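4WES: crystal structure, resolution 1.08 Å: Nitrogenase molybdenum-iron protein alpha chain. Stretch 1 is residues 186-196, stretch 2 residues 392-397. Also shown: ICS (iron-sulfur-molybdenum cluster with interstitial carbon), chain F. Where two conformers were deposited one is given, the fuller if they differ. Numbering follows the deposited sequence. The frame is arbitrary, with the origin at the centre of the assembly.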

ATOM      1  N   HIS A 186     -13.133   8.694 -38.945  1.00  8.64           N
ATOM      2  CA  HIS A 186     -11.876   8.832 -39.655  1.00  8.75           C
ATOM      3  C   HIS A 186     -12.069   9.709 -40.882  1.00  9.06           C
ATOM      4  O   HIS A 186     -11.278  10.620 -41.164  1.00  9.08           O
ATOM      5  CB  HIS A 186     -11.359   7.502 -40.195  1.00  9.12           C
ATOM      6  CG  HIS A 186     -11.148   6.421 -39.189  1.00  8.24           C
ATOM      7  ND1 HIS A 186     -11.169   5.093 -39.572  1.00  9.06           N
ATOM      8  CD2 HIS A 186     -10.914   6.458 -37.859  1.00  8.90           C
ATOM      9  CE1 HIS A 186     -10.917   4.367 -38.502  1.00  9.42           C
ATOM     10  NE2 HIS A 186     -10.782   5.154 -37.456  1.00  8.95           N
ATOM     11  N   HIS A 187     -13.127   9.407 -41.638  1.00  9.00           N
ATOM     12  CA  HIS A 187     -13.347  10.108 -42.911  1.00  9.55           C
ATOM     13  C   HIS A 187     -13.593  11.604 -42.639  1.00  9.95           C
ATOM     14  O   HIS A 187     -13.041  12.481 -43.304  1.00 10.26           O
ATOM     15  CB  HIS A 187     -14.509   9.453 -43.627  1.00 10.18           C
ATOM     16  CG  HIS A 187     -14.649   9.846 -45.059  1.00 10.98           C
ATOM     17  ND1 HIS A 187     -15.394   9.106 -45.936  1.00 11.94           N
ATOM     18  CD2 HIS A 187     -14.112  10.850 -45.775  1.00 11.46           C
ATOM     19  CE1 HIS A 187     -15.339   9.641 -47.140  1.00 12.99           C
ATOM     20  NE2 HIS A 187     -14.570  10.708 -47.062  1.00 12.10           N
ATOM     21  N   ILE A 188     -14.435  11.888 -41.653  1.00  9.05           N
ATOM     22  CA  ILE A 188     -14.753  13.256 -41.278  1.00  9.69           C
ATOM     23  C   ILE A 188     -13.480  13.983 -40.839  1.00  9.48           C
ATOM     24  O   ILE A 188     -13.239  15.152 -41.232  1.00 10.62           O
ATOM     25  CB  ILE A 188     -15.828  13.250 -40.165  1.00  9.87           C
ATOM     26  CG1 ILE A 188     -17.168  12.772 -40.743  1.00 10.86           C
ATOM     27  CG2 ILE A 188     -15.998  14.642 -39.546  1.00  9.97           C
ATOM     28  CD1 ILE A 188     -18.170  12.283 -39.710  1.00 11.82           C
ATOM     29  N   ALA A 189     -12.622  13.351 -40.050  1.00  8.96           N
ATOM     30  CA  ALA A 189     -11.382  13.972 -39.650  1.00  9.47           C
ATOM     31  C   ALA A 189     -10.498  14.240 -40.857  1.00  9.34           C
ATOM     32  O   ALA A 189      -9.897  15.326 -40.979  1.00 10.09           O
ATOM     33  CB  ALA A 189     -10.644  13.115 -38.635  1.00  9.80           C
ATOM     34  N   ASN A 190     -10.350  13.242 -41.724  1.00  9.05           N
ATOM     35  CA  ASN A 190      -9.453  13.389 -42.863  1.00  9.58           C
ATOM     36  C   ASN A 190      -9.848  14.554 -43.754  1.00  9.43           C
ATOM     37  O   ASN A 190      -8.989  15.247 -44.291  1.00 10.91           O
ATOM     38  CB  ASN A 190      -9.408  12.115 -43.731  1.00  9.71           C
ATOM     39  CG  ASN A 190      -8.429  11.028 -43.237  1.00  9.70           C
ATOM     40  OD1 ASN A 190      -7.600  10.581 -44.008  1.00 10.08           O
ATOM     41  ND2 ASN A 190      -8.534  10.625 -41.976  1.00  9.37           N
ATOM     42  N   ASN A 191     -11.145  14.757 -43.944  1.00  9.72           N
ATOM     43  CA  ASN A 191     -11.604  15.806 -44.852  1.00 10.78           C
ATOM     44  C   ASN A 191     -11.093  17.159 -44.387  1.00  9.86           C
ATOM     45  O   ASN A 191     -10.542  17.941 -45.171  1.00 12.39           O
ATOM     46  CB  ASN A 191     -13.111  15.834 -44.941  1.00 11.19           C
ATOM     47  CG  ASN A 191     -13.680  14.694 -45.729  1.00 11.92           C
ATOM     48  OD1 ASN A 191     -12.971  13.986 -46.463  1.00 11.77           O
ATOM     49  ND2 ASN A 191     -15.000  14.504 -45.591  1.00 12.49           N
ATOM     50  N   THR A 192     -11.285  17.469 -43.116  1.00 10.23           N
ATOM     51  CA  THR A 192     -10.899  18.780 -42.586  1.00 10.48           C
ATOM     52  C   THR A 192      -9.392  18.905 -42.426  1.00 10.40           C
ATOM     53  O   THR A 192      -8.807  19.961 -42.701  1.00 11.18           O
ATOM     54  CB  THR A 192     -11.670  19.066 -41.287  1.00 11.67           C
ATOM     55  OG1 THR A 192     -13.047  19.247 -41.620  1.00 12.45           O
ATOM     56  CG2 THR A 192     -11.111  20.235 -40.526  1.00 12.06           C
ATOM     57  N   VAL A 193      -8.711  17.835 -42.018  1.00 10.13           N
ATOM     58  CA  VAL A 193      -7.253  17.899 -41.960  1.00 10.09           C
ATOM     59  C   VAL A 193      -6.682  18.208 -43.351  1.00 10.24           C
ATOM     60  O   VAL A 193      -5.780  19.054 -43.491  1.00 10.98           O
ATOM     61  CB  VAL A 193      -6.683  16.570 -41.401  1.00  9.98           C
ATOM     62  CG1 VAL A 193      -5.171  16.519 -41.574  1.00  9.95           C
ATOM     63  CG2 VAL A 193      -7.036  16.415 -39.931  1.00 10.21           C
ATOM     64  N   MET A 194      -7.186  17.523 -44.371  1.00 10.06           N
ATOM     65  CA  MET A 194      -6.664  17.720 -45.723  1.00 10.81           C
ATOM     66  C   MET A 194      -6.809  19.148 -46.201  1.00 11.38           C
ATOM     67  O   MET A 194      -5.852  19.722 -46.716  1.00 14.85           O
ATOM     68  CB  MET A 194      -7.336  16.765 -46.696  1.00 11.01           C
ATOM     69  CG  MET A 194      -6.764  16.842 -48.104  1.00 11.63           C
ATOM     70  SD  MET A 194      -5.094  16.151 -48.180  1.00 12.70           S
ATOM     71  CE  MET A 194      -4.536  16.923 -49.698  1.00 12.59           C
ATOM     72  N   THR A 195      -8.009  19.697 -46.109  1.00 12.68           N
ATOM     73  CA  THR A 195      -8.244  20.998 -46.713  1.00 13.48           C
ATOM     74  C   THR A 195      -7.826  22.149 -45.841  1.00 12.20           C
ATOM     75  O   THR A 195      -7.451  23.202 -46.360  1.00 14.22           O
ATOM     76  CB  THR A 195      -9.693  21.162 -47.148  1.00 19.43           C
ATOM     77  OG1 THR A 195     -10.545  21.062 -46.030  1.00 19.41           O
ATOM     78  CG2 THR A 195     -10.102  20.096 -48.168  1.00 24.99           C
ATOM     79  N   ASP A 196      -7.900  21.979 -44.521  1.00 11.59           N
ATOM     80  CA  ASP A 196      -7.744  23.138 -43.633  1.00 11.24           C
ATOM     81  C   ASP A 196      -6.433  23.153 -42.857  1.00 11.11           C
ATOM     82  O   ASP A 196      -6.122  24.167 -42.217  1.00 11.94           O
ATOM     83  CB  ASP A 196      -8.942  23.226 -42.661  1.00 11.91           C
ATOM     84  CG  ASP A 196     -10.271  23.374 -43.366  1.00 13.86           C
ATOM     85  OD1 ASP A 196     -10.300  23.531 -44.593  1.00 18.67           O
ATOM     86  OD2 ASP A 196     -11.301  23.284 -42.681  1.00 15.57           O
ATOM     87  N   ASN A 392     -24.360   9.813 -46.266  1.00 16.78           N
ATOM     88  CA  ASN A 392     -24.249  11.241 -45.969  1.00 18.42           C
ATOM     89  C   ASN A 392     -22.910  11.676 -45.381  1.00 17.62           C
ATOM     90  O   ASN A 392     -22.720  12.847 -45.029  1.00 22.72           O
ATOM     91  CB  ASN A 392     -25.396  11.668 -45.074  1.00 18.65           C
ATOM     92  CG  ASN A 392     -26.749  11.559 -45.780  1.00 27.98           C
ATOM     93  OD1 ASN A 392     -26.845  11.744 -46.994  1.00 33.54           O
ATOM     94  ND2 ASN A 392     -27.794  11.254 -45.027  1.00 36.93           N
ATOM     95  N   ILE A 393     -21.972  10.749 -45.262  1.00 16.16           N
ATOM     96  CA  ILE A 393     -20.594  11.133 -44.888  1.00 16.30           C
ATOM     97  C   ILE A 393     -20.017  11.910 -46.065  1.00 16.76           C
ATOM     98  O   ILE A 393     -19.968  11.388 -47.150  1.00 16.25           O
ATOM     99  CB  ILE A 393     -19.736   9.902 -44.540  1.00 15.14           C
ATOM    100  CG1 ILE A 393     -20.376   9.104 -43.393  1.00 15.30           C
ATOM    101  CG2 ILE A 393     -18.318  10.326 -44.230  1.00 17.66           C
ATOM    102  CD1 ILE A 393     -20.706   9.929 -42.172  1.00 20.70           C
ATOM    103  N   PRO A 394     -19.581  13.169 -45.843  1.00 17.42           N
ATOM    104  CA  PRO A 394     -19.172  13.965 -46.999  1.00 17.31           C
ATOM    105  C   PRO A 394     -17.939  13.430 -47.731  1.00 16.74           C
ATOM    106  O   PRO A 394     -16.986  12.958 -47.110  1.00 16.25           O
ATOM    107  CB  PRO A 394     -18.846  15.334 -46.379  1.00 20.65           C
ATOM    108  CG  PRO A 394     -19.716  15.403 -45.183  1.00 20.53           C
ATOM    109  CD  PRO A 394     -19.664  14.003 -44.636  1.00 18.95           C
ATOM    110  N   GLU A 395     -17.981  13.559 -49.045  1.00 17.17           N
ATOM    111  CA  GLU A 395     -16.863  13.268 -49.915  1.00 17.30           C
ATOM    112  C   GLU A 395     -16.301  14.575 -50.452  1.00 18.22           C
ATOM    113  O   GLU A 395     -17.033  15.399 -51.000  1.00 23.41           O
ATOM    114  CB  GLU A 395     -17.338  12.443 -51.102  1.00 20.84           C
ATOM    115  CG  GLU A 395     -17.879  11.072 -50.779  1.00 19.41           C
ATOM    116  CD  GLU A 395     -16.800  10.125 -50.276  1.00 18.10           C
ATOM    117  OE1 GLU A 395     -17.178   9.095 -49.680  1.00 18.20           O
ATOM    118  OE2 GLU A 395     -15.597  10.417 -50.485  1.00 19.81           O
ATOM    119  N   ILE A 396     -15.005  14.752 -50.306  1.00 15.55           N
ATOM    120  CA  ILE A 396     -14.430  15.911 -50.921  0.51 15.83           C
ATOM    121  C   ILE A 396     -13.503  15.494 -52.036  1.00 16.55           C
ATOM    122  O   ILE A 396     -13.006  14.361 -52.103  1.00 19.81           O
ATOM    123  CB  ILE A 396     -13.733  16.829 -49.923  0.51 14.55           C
ATOM    124  CG1 ILE A 396     -12.458  16.156 -49.420  0.51 12.13           C
ATOM    125  CG2 ILE A 396     -14.699  17.207 -48.792  0.51 15.90           C
ATOM    126  CD1 ILE A 396     -11.533  17.078 -48.656  0.51 12.48           C
ATOM    127  N   THR A 397     -13.374  16.393 -52.996  1.00 16.51           N
ATOM    128  CA  THR A 397     -12.499  16.133 -54.110  0.53 21.84           C
ATOM    129  C   THR A 397     -11.462  17.219 -54.160  1.00 17.34           C
ATOM    130  O   THR A 397     -11.737  18.390 -53.889  1.00 20.84           O
ATOM    131  CB  THR A 397     -13.208  16.069 -55.479  0.53 25.53           C
ATOM    132  OG1 THR A 397     -13.437  17.387 -55.955  0.53 37.32           O
ATOM    133  CG2 THR A 397     -14.529  15.283 -55.424  0.53 16.14           C
TER
HETATM  134 FE1  ICS F 602      -6.220   2.369 -37.579  1.00  8.52          FE
HETATM  135 MO1  ICS F 602      -8.529   0.713 -31.229  1.00  7.47          MO
HETATM  136 FE2  ICS F 602      -8.240   2.642 -35.872  1.00  8.08          FE
HETATM  137 FE3  ICS F 602      -5.725   2.623 -34.966  1.00  8.15          FE
HETATM  138 FE4  ICS F 602      -6.808   0.408 -35.958  1.00  8.18          FE
HETATM  139 FE5  ICS F 602      -7.693  -0.215 -33.614  1.00  7.79          FE
HETATM  140 FE6  ICS F 602      -9.061   2.031 -33.506  1.00  7.80          FE
HETATM  141 FE7  ICS F 602      -6.626   1.976 -32.625  1.00  7.73          FE
HETATM  142  CX  ICS F 602      -7.346   1.546 -34.466  1.00  8.35           C
HETATM  143  S1A ICS F 602      -8.202   1.194 -37.608  1.00  8.76           S
HETATM  144  S1B ICS F 602      -9.859   0.009 -33.019  1.00  7.90           S
HETATM  145  S2A ICS F 602      -6.658   4.202 -36.338  1.00  8.61           S
HETATM  146  S2B ICS F 602     -10.141   3.299 -34.919  1.00  8.23           S
HETATM  147  S3A ICS F 602      -7.082  -1.678 -35.217  1.00  8.42           S
HETATM  148  S3B ICS F 602      -8.349   3.041 -31.659  1.00  7.64           S
HETATM  149  S4A ICS F 602      -4.678   1.165 -36.351  1.00  8.70           S
HETATM  150  S4B ICS F 602      -6.397  -0.073 -31.794  1.00  7.77           S
HETATM  151  S5A ICS F 602      -4.803   3.156 -33.001  1.00  8.36           S
HETATM  152  O   HOH W   1     -13.601  12.688 -48.772  1.00 13.18           O

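Residues 186-196 are helical, and the irregular segment 392-397 runs alongside them. The two stretches bury 386 Å² between them, both sides summed. His 187, Asn 191 and Thr 195 recur every four residues, so they share one side of the helix, and the CA-to-CB bond of each points toward the segment.

Asn 191 makes the direct hydrogen bond of the contact. Its ND2 donates to O of Pro 394 at 2.9 Å, with an N-H...O angle of 154°. Chi1 is m (-73°) and chi2 is -15°. This setting brings ND2 to the carbonyl and leaves OD1 free for water 1, which donates to Asn 191 OD1 at 2.7 Å. Both ends of the amide are thereby used.

The same water accepts from N of Ile 396 at 2.9 Å and is hydrogen-bonded to NE2 of His 187 at 2.8 Å. It also donates a weak hydrogen bond to OE2 of Glu 395, 3.5 Å away. The water thus joins two helix side chains to the backbone and a side chain of the segment.

His 187 has chi1 t (-167°), which places its ring beside Pro 394 and Glu 395. O of Pro 394 lies over one face of the ring, 3.3 Å from NE2 of His 187. The angle is poor, and this pair is not a hydrogen bond. At the ring edge, CE1 of His 187 lies 3.2 Å from OE1 of Glu 395. ND1 of His 187 is 3.6 Å from CG2 of Ile 393.

Glu 395 starts with its CA-to-CB bond pointing away from the helix. Chi1 and chi2 are both m (-64° and -68°). The chain folds back, and its carboxylate reaches the His 187 ring and the water.

Ile 393 points toward the helix with chi1 and chi2 both m. Its CD1 meets CD1 of Ile 188 at 4.2 Å in an apolar contact. Ile 188 leaves its CA sideways, but its m, t conformation brings the tip nearer.

Ile 396 has the largest covered area in the contact, 80 Å². In the conformer given, chi1 is p (70°) and chi2 is t (168°). Its CD1 packs 3.4 Å from CG2 of Thr 195, and its CG1 lies 3.7 Å from OD1 of Asn 191. Thr 195 has chi1 p (61°), with its methyl on the Ile 396 side.

The CA-to-CB bond of Asn 190 points sideways, and its side chain makes no contact with the segment. Its ND2 donates to O of His 186 at 2.9 Å, one turn back along the helix.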